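Local coordinates for protein microbial serine proteinases; subtilisin (Bacillus subtilis, PDB 2GKO) that catalyses the hydrolysis of peptide bonds as a cold-adapted, calcium-loaded serine protease of the subtilisin family, at residues A[49-53]-A[62-66]; A[54-60]-A[117-121]; A[152-156]-A[181-185]; A[187-191]-A[247-252]; A[281-287]-A[301-307]. All blocks are in the same frame, centred on the assembly; numbering follows the deposited sequence.

Contact 1: residues A[49-53]-A[62-66]; sequences EQCKD and DNSCT. With CA (calcium ion), chain B.
Lys52 and Asp62 form an antiparallel, non-hydrogen-bonded pair with CA atoms 4.6 Å apart. The pairing is short: beyond Asp62 the chain turns across the strand, and Ser64 N reaches Cys51 O at 3.1 Å, with an N-H...O angle of 146°. A disulfide fixes this crossing covalently. Cys51 SG joins Cys65 SG at 2.0 Å; the torsion about the S-S bond is -102°. On the face that carries Lys52 and Asp62, the two side chains run alongside each other in the same direction, Asp62 OD2 resting 3.4 Å from Lys52 CG. Their charged ends stay 4.9 Å apart (Lys52 NZ to Asp62 OD2); Lys52 NZ is hydrogen-bonded to His121 NE2 instead. Asp62 OD2 accepts from Asn63 N at 2.9 Å and from a water that also accepts a hydrogen bond from Cys51 N. Two further waters bridge Asp53 OD2 and Ser64 OG, while Asp53 OD1 is hydrogen-bonded to Thr55 OG1. At the start of the strand, Glu49 grips a calcium ion through both carboxylate oxygens, in company with Asn29 and Asp97. Strand 97-102 pairs in parallel with strand 48-53 through backbone bonds of Gln50 and Lys52, while Lys52 also leans on Gln125 of helix 112-129.

Contact 2: residues A[54-60]-A[117-121]; sequences FTVGTNF and EAIRH
Phe54 and Ala118 make the tight part of this contact. The Phe54 ring is covered on both faces: Ala118 CB lies over the centre of one, 3.7 Å from the centroid, a CH-pi contact, and Phe60 CB covers the opposite one. At the ring's edge come Glu117 CG, 3.7 Å from Phe54 CD1, and His121 CD2, 3.7 Å from Phe54 CZ. Phe60 completes the aromatic cluster over one face of the imidazole. With its chi1 of 63° the phenyl swings toward the helix, and Phe60 CE1 rests over that His121 face, 3.5 Å from CE1 of the imidazole; the planes are inclined by 43°, so neither a stack nor an edge-to-face pair results. The outer margin is looser and polar. There Glu117 bends at chi2 (70°), lifting its carboxylate off the Phe54 ring toward exposed Asn59, whose CB is 3.2 Å from Glu117 OE2. A cis peptide bond precedes Asn59. Three aromatic rings and a helix alanine supply much of the contact. In the likely bond to Lys52, if the lysine is charged, His121 NE2 probably accepts, which would leave that nitrogen without a proton and the imidazole neutral overall.

Contact 3: residues A[152-156]-A[181-185]; sequences VDYAY and ALVNA. With NA (sodium ion), chain F.
Asn184 meets Asp153 and Tyr156 with every part of its side chain. Its CB sits over a face of the Tyr156 ring, 4.0 Å from the centroid, as a CH-pi contact. CG, placed beside the backbone N by a chi1 of -70°, follows at 3.6 Å from Tyr156 CD1, and the amide lies nearly flat on the phenol ring, the planes only 10° apart. At one tip OD1 hangs over the rim of that face, 3.4 Å from Tyr156 CE1. At the other, ND2 donates to Asp153 OD1 at 3.0 Å with an N-H...O angle of 148°, meeting the oxygen from above the carboxylate plane. A water links the same OD1 to Asn184 N, so side chain and backbone of one residue both reach Asp153. Beside this polar group, Val152 CG2 packs on Leu182 CD1 at 4.0 Å, filling the space between helix 146-157 and the turn.

Leu182 to Ala185 is a type I beta turn, and Leu182 O and Ala185 O at its ends bind a sodium ion at 2.3 Å each, together with Gly180 and two waters. The Tyr156 hydroxyl is held by Arg275. Two donors on Asp153 OD1 would be expected to stabilise an ionised carboxylate, while the sodium site draws its protein ligands entirely from backbone carbonyls of the loop that the Asn184 side chain fastens to the helix.

Contact 4: residues A[187-191]-A[247-252]; sequences AVAAL and GTSMAS. With PMS (phenylmethanesulfonic acid), chain G.
Val188 and Ala190 meet Thr248 and Ala251 without any flat side chain between them. The flat ring here belongs to the bound phenylmethanesulfonyl group: Met250 CE lies above one face of its phenyl, offset to the rim near C5 (3.7 Å). Across the contact, peptide oxygens are approached by carbons, Ala251 CB coming to 3.4 Å from Ala189 O and Thr248 CB to 3.7 Å from Val188 O. The strand's inward side chains fill the remaining space. Val188 CG1, anti to its N (chi1 -175°), touches Ala251 CB at 3.7 Å, and Ala190 CB lies 3.9 Å from Thr248 CG2. Such small groups let the axes of strand 187-191 and helix 248-252 approach to 6.7 Å, their directions 114° apart. No hydrogen bond crosses the contact, although all its touching residues are buried; Thr248 OG1 is satisfied by Asn168 and Gly167, Ser252 OG by Asn136.

On the helix's far side from the strand, Ser249 OG is bonded covalently to the sulfonyl sulfur at 1.7 Å. Ser249 N donates to its O1S oxygen at 2.9 Å, and Asn168 ND2 also binds the group. A nucleophilic serine at the start of a buried helix, with its own N-H and an asparagine gripping the sulfonyl group, is the subtilisin active site with its oxyanion hole, the pocket also including His71.

Contact 5: residues A[281-287]-A[301-307]; sequences RASVNDI and SGFGFAK. With CA (calcium ion), chain D.
Ala282 and Gly304 fit together where the end of helix 271-283 docks on a type II' beta turn, Ser301 to Gly304, beside a calcium-binding loop. Gly304 is the hollow. Its bare CA lets two carbonyl bumps come close, Ala282 O at 3.4 Å and Asn285 O at 3.3 Å, both as CA-H...O contacts. Ala282 CB in turn lies 3.9 Å from Phe303 CB, wedged between it and the Ala306 methyl. Further along, Ile287 fills a second notch: its CD1 rests on Phe305 CB at 3.8 Å, while its CB faces Ser301 OG. Asn285 and Phe305 clasp each other, Phe305 N giving to Asn285 O at 3.0 Å (155° at the hydrogen) and Asn285 ND2 to Phe305 O, nearly along the C=O axis. Lys307 arches across the Asn285 amide and lays its CG over a face of the Phe305 ring. Arg281, its extended chain held at NE by Glu277, donates NH2 to Lys307 O at 3.0 Å. Asp286 OD1 and Ile287 O bind calcium with Gly294, Gly296 and Asp298. A water 2.4 Å from that calcium accepts from Ile287 N and donates to Gly302 O and, at 2.7 Å, to Ser301 OG, which is also hydrogen-bonded to Asp298 OD1.

Contacts 1 and 2 cross along the chain and lie 11 Å apart by centres, joined by a probable lysine-histidine hydrogen bond and by packing of Phe60 on Lys52. Contact 3 follows in series: Ile119 of helix 112-129 packs on Val152 and Ala155 of helix 146-157, so the two helices tie contacts 2 and 3. Segments 181-185 and 187-191 adjoin in sequence, leading from the sodium turn into the strand of contact 4. There Leu191 packs on Ile287 and Phe305 of contact 5, centres 13 Å away. Contacts 1 and 4 reach the same mixed sheet; contacts 1 and 5, 34 Å apart, occupy opposite sides of the chain's centre. The metal-bearing contacts 1, 3 and 5 have centres 14 to 19 Å from that point, the buried contact 4 only 7 Å.

Contact 1: residues A[49-53]-A[62-66]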
# COMPACT_ATOMS: atom_id res chain seq x y z
N GLU A 49 14.66 4.88 -7.43
CA GLU A 49 14.69 5.83 -8.52
C GLU A 49 14.65 7.28 -8.05
O GLU A 49 15.44 8.10 -8.51
CB GLU A 49 13.55 5.55 -9.48
CG GLU A 49 13.68 6.30 -10.79
CD GLU A 49 12.70 5.75 -11.78
OE1 GLU A 49 11.54 6.10 -11.68
OE2 GLU A 49 13.07 4.91 -12.64
N GLN A 50 13.71 7.59 -7.15
CA GLN A 50 13.58 8.90 -6.53
C GLN A 50 13.68 8.80 -5.03
O GLN A 50 13.34 7.77 -4.43
CB GLN A 50 12.26 9.57 -6.92
CG GLN A 50 12.17 9.82 -8.43
CD GLN A 50 11.11 10.85 -8.82
OE1 GLN A 50 10.83 11.03 -10.03
NE2 GLN A 50 10.51 11.49 -7.84
N CYS A 51 14.20 9.85 -4.42
CA CYS A 51 14.45 9.91 -2.99
C CYS A 51 14.38 11.39 -2.61
O CYS A 51 15.30 12.14 -2.91
CB CYS A 51 15.81 9.30 -2.67
SG CYS A 51 16.43 9.50 -1.01
N LYS A 52 13.24 11.79 -2.04
CA LYS A 52 12.92 13.20 -1.81
C LYS A 52 12.33 13.34 -0.42
O LYS A 52 11.59 12.47 0.05
CB LYS A 52 11.94 13.71 -2.87
CG LYS A 52 12.52 13.68 -4.29
CD LYS A 52 11.52 14.08 -5.34
CE LYS A 52 12.19 14.21 -6.73
NZ LYS A 52 11.23 14.34 -7.83
N ASP A 53 12.71 14.42 0.26
CA ASP A 53 12.31 14.66 1.64
C ASP A 53 11.43 15.91 1.72
O ASP A 53 11.92 17.02 1.56
CB ASP A 53 13.54 14.80 2.51
CG ASP A 53 13.23 14.87 3.99
OD1 ASP A 53 12.06 14.93 4.41
OD2 ASP A 53 14.15 14.83 4.83
N ASP A 62 15.89 17.20 -2.44
CA ASP A 62 16.15 16.10 -3.34
C ASP A 62 17.33 15.28 -2.87
O ASP A 62 18.16 15.77 -2.09
CB ASP A 62 16.42 16.62 -4.76
CG ASP A 62 16.01 15.64 -5.81
OD1 ASP A 62 16.11 15.98 -7.00
OD2 ASP A 62 15.57 14.49 -5.54
N ASN A 63 17.37 14.02 -3.33
CA ASN A 63 18.45 13.09 -3.01
C ASN A 63 18.57 12.87 -1.51
O ASN A 63 19.68 12.72 -0.97
CB ASN A 63 19.78 13.57 -3.61
CG ASN A 63 19.73 13.69 -5.12
OD1 ASN A 63 19.45 12.72 -5.83
ND2 ASN A 63 20.03 14.89 -5.63
N SER A 64 17.43 12.85 -0.84
CA SER A 64 17.37 12.71 0.61
C SER A 64 15.99 12.14 0.99
O SER A 64 14.97 12.63 0.54
CB SER A 64 17.55 14.08 1.25
OG SER A 64 17.66 13.98 2.66
N CYS A 65 15.98 11.07 1.79
CA CYS A 65 14.75 10.40 2.19
C CYS A 65 15.04 9.40 3.32
O CYS A 65 14.49 8.31 3.33
CB CYS A 65 14.12 9.68 0.98
SG CYS A 65 15.19 8.45 0.22
N THR A 66 15.88 9.80 4.26
CA THR A 66 16.40 8.91 5.30
C THR A 66 15.33 8.41 6.23
O THR A 66 14.56 9.17 6.77
CB THR A 66 17.51 9.63 6.09
OG1 THR A 66 18.54 10.04 5.17
CG2 THR A 66 18.20 8.68 7.04
CA CA B . 10.43 4.99 -13.29
O HOH W 1 15.13 11.86 -6.24
O HOH W 2 16.18 12.74 4.63
O HOH W 3 16.42 16.19 3.77
O HOH W 4 11.96 5.14 -14.99
O HOH W 5 9.89 7.17 -13.89
O HOH W 6 9.04 4.39 -14.85

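Contact 2: residues A[54-60]-A[117-121]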
# COMPACT_ATOMS: atom_id res chain seq x y z
N PHE A 54 10.15 15.70 2.01
CA PHE A 54 9.16 16.77 2.12
C PHE A 54 9.01 17.32 3.53
O PHE A 54 8.19 18.23 3.75
CB PHE A 54 7.83 16.27 1.58
CG PHE A 54 7.84 16.02 0.11
CD1 PHE A 54 7.41 16.99 -0.78
CD2 PHE A 54 8.35 14.83 -0.39
CE1 PHE A 54 7.44 16.76 -2.12
CE2 PHE A 54 8.37 14.60 -1.74
CZ PHE A 54 7.93 15.56 -2.61
N THR A 55 9.85 16.86 4.46
CA THR A 55 9.78 17.29 5.86
C THR A 55 10.82 18.34 6.22
O THR A 55 10.80 18.84 7.33
CB THR A 55 9.92 16.08 6.80
OG1 THR A 55 11.28 15.60 6.83
CG2 THR A 55 9.04 14.95 6.36
N VAL A 56 11.73 18.61 5.29
CA VAL A 56 12.78 19.59 5.47
C VAL A 56 12.63 20.56 4.30
O VAL A 56 12.64 20.15 3.11
CB VAL A 56 14.18 18.95 5.47
CG1 VAL A 56 15.27 20.04 5.45
CG2 VAL A 56 14.34 18.05 6.69
N GLY A 57 12.48 21.83 4.68
CA GLY A 57 12.17 22.94 3.78
C GLY A 57 10.78 22.86 3.19
O GLY A 57 9.98 21.99 3.54
N THR A 58 10.47 23.82 2.33
CA THR A 58 9.62 23.53 1.18
C THR A 58 10.59 23.52 0.01
O THR A 58 11.75 23.94 0.13
CB THR A 58 8.50 24.57 0.94
OG1 THR A 58 8.95 25.89 1.25
CG2 THR A 58 7.30 24.31 1.87
N ASN A 59 10.16 22.97 -1.11
CA ASN A 59 9.00 22.10 -1.15
C ASN A 59 9.50 20.73 -0.66
O ASN A 59 8.87 20.05 0.16
CB ASN A 59 8.47 22.06 -2.57
CG ASN A 59 7.92 23.42 -3.02
OD1 ASN A 59 6.71 23.64 -3.03
ND2 ASN A 59 8.82 24.35 -3.38
N PHE A 60 10.68 20.38 -1.15
CA PHE A 60 11.40 19.18 -0.72
C PHE A 60 12.89 19.34 -0.94
O PHE A 60 13.34 20.17 -1.73
CB PHE A 60 10.88 17.96 -1.49
CG PHE A 60 11.13 18.02 -2.98
CD1 PHE A 60 10.17 18.57 -3.83
CD2 PHE A 60 12.30 17.52 -3.53
CE1 PHE A 60 10.39 18.62 -5.20
CE2 PHE A 60 12.53 17.57 -4.90
CZ PHE A 60 11.56 18.12 -5.74
N GLU A 117 1.94 18.08 -0.16
CA GLU A 117 2.94 18.51 -1.12
C GLU A 117 3.51 17.31 -1.87
O GLU A 117 3.71 17.34 -3.08
CB GLU A 117 4.05 19.29 -0.42
CG GLU A 117 5.11 19.86 -1.35
CD GLU A 117 4.61 21.01 -2.22
OE1 GLU A 117 3.44 21.44 -2.09
OE2 GLU A 117 5.41 21.45 -3.08
N ALA A 118 3.76 16.23 -1.14
CA ALA A 118 4.29 15.02 -1.76
C ALA A 118 3.31 14.34 -2.70
O ALA A 118 3.71 13.85 -3.76
CB ALA A 118 4.73 14.04 -0.67
N ILE A 119 2.03 14.32 -2.34
CA ILE A 119 1.01 13.75 -3.20
C ILE A 119 0.95 14.56 -4.49
O ILE A 119 0.95 14.02 -5.57
CB ILE A 119 -0.38 13.75 -2.51
CG1 ILE A 119 -0.39 12.82 -1.29
CG2 ILE A 119 -1.45 13.29 -3.49
CD1 ILE A 119 -1.56 13.07 -0.41
N ARG A 120 0.89 15.89 -4.36
CA ARG A 120 0.87 16.73 -5.54
C ARG A 120 2.11 16.54 -6.40
O ARG A 120 2.00 16.48 -7.61
CB ARG A 120 0.70 18.20 -5.17
CG ARG A 120 -0.66 18.52 -4.55
CD ARG A 120 -0.80 19.97 -4.16
NE ARG A 120 -0.51 20.80 -5.32
CZ ARG A 120 -1.42 21.18 -6.22
NH1 ARG A 120 -1.02 21.92 -7.25
NH2 ARG A 120 -2.71 20.84 -6.11
N HIS A 121 3.27 16.46 -5.77
CA HIS A 121 4.52 16.29 -6.49
C HIS A 121 4.54 14.99 -7.30
O HIS A 121 4.97 14.96 -8.44
CB HIS A 121 5.73 16.38 -5.57
CG HIS A 121 7.04 16.34 -6.30
ND1 HIS A 121 7.39 17.30 -7.23
CD2 HIS A 121 8.03 15.42 -6.30
CE1 HIS A 121 8.58 16.99 -7.74
NE2 HIS A 121 8.98 15.86 -7.19

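Contact 3: residues A[152-156]-A[181-185]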
# COMPACT_ATOMS: atom_id res chain seq x y z
N VAL A 152 -4.95 14.41 -2.95
CA VAL A 152 -5.35 13.10 -3.47
C VAL A 152 -6.19 13.25 -4.73
O VAL A 152 -5.95 12.58 -5.73
CB VAL A 152 -6.10 12.26 -2.41
CG1 VAL A 152 -6.83 11.07 -3.01
CG2 VAL A 152 -5.13 11.80 -1.32
N ASP A 153 -7.17 14.14 -4.68
CA ASP A 153 -8.03 14.36 -5.83
C ASP A 153 -7.24 14.91 -7.02
O ASP A 153 -7.47 14.49 -8.15
CB ASP A 153 -9.16 15.33 -5.45
CG ASP A 153 -10.12 14.74 -4.40
OD1 ASP A 153 -10.25 13.50 -4.34
OD2 ASP A 153 -10.77 15.49 -3.62
N TYR A 154 -6.33 15.83 -6.76
CA TYR A 154 -5.45 16.41 -7.78
C TYR A 154 -4.63 15.33 -8.47
O TYR A 154 -4.60 15.24 -9.71
CB TYR A 154 -4.55 17.42 -7.10
CG TYR A 154 -3.48 18.06 -7.96
CD1 TYR A 154 -3.75 19.20 -8.71
CD2 TYR A 154 -2.18 17.56 -7.97
CE1 TYR A 154 -2.76 19.79 -9.48
CE2 TYR A 154 -1.17 18.17 -8.71
CZ TYR A 154 -1.48 19.27 -9.47
OH TYR A 154 -0.50 19.88 -10.22
N ALA A 155 -3.98 14.51 -7.67
CA ALA A 155 -3.16 13.42 -8.23
C ALA A 155 -3.98 12.39 -8.99
O ALA A 155 -3.57 11.94 -10.05
CB ALA A 155 -2.35 12.75 -7.11
N TYR A 156 -5.14 12.02 -8.46
CA TYR A 156 -6.02 11.04 -9.10
C TYR A 156 -6.49 11.54 -10.45
O TYR A 156 -6.47 10.81 -11.40
CB TYR A 156 -7.20 10.74 -8.20
CG TYR A 156 -7.98 9.51 -8.58
CD1 TYR A 156 -9.11 9.60 -9.36
CD2 TYR A 156 -7.59 8.25 -8.14
CE1 TYR A 156 -9.84 8.49 -9.68
CE2 TYR A 156 -8.31 7.13 -8.47
CZ TYR A 156 -9.44 7.25 -9.24
OH TYR A 156 -10.16 6.11 -9.54
N ALA A 181 -10.47 6.54 3.52
CA ALA A 181 -11.91 6.69 3.35
C ALA A 181 -12.28 7.60 2.19
O ALA A 181 -13.46 7.71 1.86
CB ALA A 181 -12.51 7.24 4.62
N LEU A 182 -11.31 8.25 1.57
CA LEU A 182 -11.57 9.10 0.41
C LEU A 182 -12.05 8.32 -0.78
O LEU A 182 -11.61 7.20 -1.02
CB LEU A 182 -10.34 9.90 0.02
CG LEU A 182 -9.84 10.85 1.08
CD1 LEU A 182 -8.57 11.50 0.61
CD2 LEU A 182 -10.93 11.89 1.42
N VAL A 183 -12.93 8.91 -1.56
CA VAL A 183 -13.47 8.20 -2.70
C VAL A 183 -12.38 7.88 -3.75
O VAL A 183 -12.48 6.89 -4.46
CB VAL A 183 -14.70 8.93 -3.32
CG1 VAL A 183 -14.26 10.13 -4.16
CG2 VAL A 183 -15.54 7.97 -4.12
N ASN A 184 -11.35 8.71 -3.82
CA ASN A 184 -10.25 8.52 -4.77
C ASN A 184 -9.02 7.85 -4.17
O ASN A 184 -7.95 7.88 -4.78
CB ASN A 184 -9.88 9.86 -5.43
CG ASN A 184 -10.96 10.34 -6.39
OD1 ASN A 184 -11.67 9.53 -6.99
ND2 ASN A 184 -11.11 11.66 -6.51
N ALA A 185 -9.19 7.20 -3.02
CA ALA A 185 -8.14 6.34 -2.44
C ALA A 185 -8.65 4.93 -2.24
O ALA A 185 -9.78 4.73 -1.86
CB ALA A 185 -7.66 6.91 -1.12
NA NA F . -11.37 5.02 -0.23
O HOH W 7 -11.41 11.66 -2.75
O HOH W 8 -11.63 2.70 -0.59
O HOH W 9 -13.61 4.88 0.51

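Contact 4: residues A[187-191]-A[247-252]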
# COMPACT_ATOMS: atom_id res chain seq x y z
N ALA A 187 -8.81 2.01 -0.01
CA ALA A 187 -8.58 1.65 1.38
C ALA A 187 -8.39 0.16 1.48
O ALA A 187 -9.26 -0.61 1.10
CB ALA A 187 -9.74 2.07 2.26
N VAL A 188 -7.26 -0.25 2.06
CA VAL A 188 -6.89 -1.64 2.18
C VAL A 188 -6.97 -2.13 3.64
O VAL A 188 -6.31 -1.60 4.56
CB VAL A 188 -5.46 -1.85 1.65
CG1 VAL A 188 -5.12 -3.37 1.67
CG2 VAL A 188 -5.33 -1.30 0.26
N ALA A 189 -7.80 -3.15 3.85
CA ALA A 189 -7.91 -3.84 5.14
C ALA A 189 -6.81 -4.88 5.31
O ALA A 189 -6.26 -5.38 4.32
CB ALA A 189 -9.26 -4.53 5.26
N ALA A 190 -6.53 -5.22 6.56
CA ALA A 190 -5.46 -6.16 6.90
C ALA A 190 -6.02 -7.52 7.19
O ALA A 190 -6.87 -7.68 8.05
CB ALA A 190 -4.67 -5.71 8.10
N LEU A 191 -5.47 -8.48 6.47
CA LEU A 191 -5.67 -9.90 6.74
C LEU A 191 -4.60 -10.47 7.65
O LEU A 191 -3.44 -10.03 7.67
CB LEU A 191 -5.67 -10.65 5.41
CG LEU A 191 -6.71 -10.23 4.39
CD1 LEU A 191 -6.39 -10.90 3.05
CD2 LEU A 191 -8.12 -10.57 4.83
N GLY A 247 -0.16 -4.19 10.79
CA GLY A 247 -0.92 -2.97 10.60
C GLY A 247 -1.57 -2.95 9.24
O GLY A 247 -1.14 -3.65 8.33
N THR A 248 -2.59 -2.13 9.07
CA THR A 248 -3.10 -1.92 7.71
C THR A 248 -2.03 -1.23 6.86
O THR A 248 -2.07 -1.29 5.65
CB THR A 248 -4.42 -1.12 7.68
OG1 THR A 248 -4.30 0.10 8.43
CG2 THR A 248 -5.55 -1.92 8.30
N SER A 249 -1.05 -0.61 7.52
CA SER A 249 0.15 -0.09 6.84
C SER A 249 0.92 -1.15 6.09
O SER A 249 1.62 -0.82 5.14
CB SER A 249 1.12 0.52 7.85
OG SER A 249 0.66 1.81 8.21
N MET A 250 0.83 -2.40 6.56
CA MET A 250 1.51 -3.54 5.95
C MET A 250 0.70 -4.11 4.78
O MET A 250 1.27 -4.62 3.81
CB MET A 250 1.75 -4.64 6.99
CG MET A 250 2.89 -4.37 7.99
SD MET A 250 2.72 -2.88 9.05
CE MET A 250 3.77 -1.72 8.16
N ALA A 251 -0.61 -3.97 4.87
CA ALA A 251 -1.54 -4.46 3.84
C ALA A 251 -1.48 -3.59 2.61
O ALA A 251 -1.46 -4.09 1.49
CB ALA A 251 -2.96 -4.52 4.41
N SER A 252 -1.51 -2.28 2.81
CA SER A 252 -1.49 -1.33 1.73
C SER A 252 -0.40 -1.62 0.68
O SER A 252 -0.73 -1.68 -0.49
CB SER A 252 -1.39 0.10 2.30
OG SER A 252 -1.55 1.08 1.27
C PMS G . 0.64 2.82 10.49
S PMS G . -0.47 2.12 9.45
C1 PMS G . 1.75 1.88 10.92
C2 PMS G . 1.62 1.11 12.08
C3 PMS G . 2.66 0.26 12.49
C4 PMS G . 3.83 0.22 11.76
C5 PMS G . 3.99 1.00 10.63
C6 PMS G . 2.95 1.84 10.22
O2S PMS G . -1.55 3.08 9.27
O1S PMS G . -0.79 0.82 10.02

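Contact 5: residues A[281-287]-A[301-307]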
# COMPACT_ATOMS: atom_id res chain seq x y z
N ARG A 281 -10.67 -8.54 -9.29
CA ARG A 281 -9.88 -9.60 -8.68
C ARG A 281 -10.27 -9.86 -7.22
O ARG A 281 -10.35 -11.01 -6.80
CB ARG A 281 -8.41 -9.24 -8.76
CG ARG A 281 -7.83 -9.35 -10.15
CD ARG A 281 -6.37 -9.31 -10.16
NE ARG A 281 -5.79 -9.25 -11.51
CZ ARG A 281 -4.54 -9.55 -11.79
NH1 ARG A 281 -4.11 -9.45 -13.04
NH2 ARG A 281 -3.73 -9.99 -10.84
N ALA A 282 -10.50 -8.80 -6.46
CA ALA A 282 -10.91 -8.93 -5.07
C ALA A 282 -12.26 -9.65 -5.00
O ALA A 282 -12.46 -10.54 -4.18
CB ALA A 282 -11.04 -7.55 -4.42
N SER A 283 -13.18 -9.24 -5.87
CA SER A 283 -14.56 -9.74 -5.84
C SER A 283 -14.66 -11.25 -6.05
O SER A 283 -15.56 -11.89 -5.49
CB SER A 283 -15.41 -9.01 -6.87
OG SER A 283 -15.51 -7.63 -6.59
N VAL A 284 -13.75 -11.83 -6.83
CA VAL A 284 -13.71 -13.30 -6.97
C VAL A 284 -13.08 -14.03 -5.78
O VAL A 284 -13.18 -15.25 -5.66
CB VAL A 284 -13.03 -13.75 -8.29
CG1 VAL A 284 -13.56 -12.93 -9.46
CG2 VAL A 284 -11.52 -13.67 -8.22
N ASN A 285 -12.40 -13.29 -4.90
CA ASN A 285 -11.89 -13.85 -3.66
C ASN A 285 -12.57 -13.18 -2.48
O ASN A 285 -11.95 -12.48 -1.69
CB ASN A 285 -10.38 -13.71 -3.58
CG ASN A 285 -9.66 -14.60 -4.57
OD1 ASN A 285 -9.95 -15.79 -4.65
ND2 ASN A 285 -8.73 -14.03 -5.33
N ASP A 286 -13.87 -13.38 -2.41
CA ASP A 286 -14.72 -12.92 -1.31
C ASP A 286 -14.14 -13.36 0.03
O ASP A 286 -13.88 -14.54 0.25
CB ASP A 286 -16.10 -13.54 -1.52
CG ASP A 286 -17.16 -12.95 -0.65
OD1 ASP A 286 -16.85 -12.12 0.25
OD2 ASP A 286 -18.36 -13.26 -0.79
N ILE A 287 -13.88 -12.39 0.91
CA ILE A 287 -13.41 -12.68 2.25
C ILE A 287 -14.62 -12.87 3.14
O ILE A 287 -15.55 -12.07 3.13
CB ILE A 287 -12.48 -11.52 2.76
CG1 ILE A 287 -11.15 -11.53 1.99
CG2 ILE A 287 -12.28 -11.61 4.29
CD1 ILE A 287 -10.23 -12.71 2.30
N SER A 301 -13.78 -6.18 4.90
CA SER A 301 -12.87 -6.62 3.86
C SER A 301 -13.13 -6.00 2.48
O SER A 301 -12.40 -6.30 1.55
CB SER A 301 -12.92 -8.14 3.76
OG SER A 301 -14.22 -8.59 3.39
N GLY A 302 -14.12 -5.11 2.37
CA GLY A 302 -14.54 -4.59 1.09
C GLY A 302 -14.91 -5.74 0.15
O GLY A 302 -15.58 -6.69 0.56
N PHE A 303 -14.44 -5.67 -1.10
CA PHE A 303 -14.85 -6.61 -2.15
C PHE A 303 -14.21 -7.98 -1.99
O PHE A 303 -14.74 -8.99 -2.49
CB PHE A 303 -14.49 -6.07 -3.54
CG PHE A 303 -15.17 -4.78 -3.93
CD1 PHE A 303 -15.98 -4.03 -3.06
CD2 PHE A 303 -15.01 -4.32 -5.24
CE1 PHE A 303 -16.55 -2.85 -3.45
CE2 PHE A 303 -15.58 -3.15 -5.64
CZ PHE A 303 -16.36 -2.41 -4.77
N GLY A 304 -13.07 -8.02 -1.31
CA GLY A 304 -12.30 -9.23 -1.10
C GLY A 304 -10.80 -9.04 -1.19
O GLY A 304 -10.29 -7.94 -0.96
N PHE A 305 -10.11 -10.11 -1.55
CA PHE A 305 -8.66 -10.19 -1.51
C PHE A 305 -8.14 -10.36 -2.95
O PHE A 305 -8.16 -11.47 -3.50
CB PHE A 305 -8.28 -11.40 -0.64
CG PHE A 305 -6.78 -11.67 -0.49
CD1 PHE A 305 -6.34 -12.81 0.16
CD2 PHE A 305 -5.83 -10.78 -0.97
CE1 PHE A 305 -5.00 -13.08 0.31
CE2 PHE A 305 -4.48 -11.06 -0.81
CZ PHE A 305 -4.06 -12.17 -0.18
N ALA A 306 -7.73 -9.24 -3.57
CA ALA A 306 -7.14 -9.30 -4.91
C ALA A 306 -5.80 -10.02 -4.84
O ALA A 306 -4.94 -9.72 -4.01
CB ALA A 306 -6.99 -7.93 -5.50
N LYS A 307 -5.62 -10.99 -5.75
CA LYS A 307 -4.42 -11.79 -5.84
C LYS A 307 -3.82 -11.76 -7.26
O LYS A 307 -4.42 -11.24 -8.20
CB LYS A 307 -4.77 -13.25 -5.49
CG LYS A 307 -5.24 -13.48 -4.06
CD LYS A 307 -5.41 -14.96 -3.78
CE LYS A 307 -6.32 -15.24 -2.59
NZ LYS A 307 -6.45 -16.73 -2.36
CA CA D . -17.07 -10.67 2.03
O HOH W 10 -7.77 -12.42 -7.21
O HOH W 11 -16.65 -10.67 -3.26
O HOH W 12 -7.80 -17.77 -4.64
O HOH W 13 -15.14 -9.52 1.08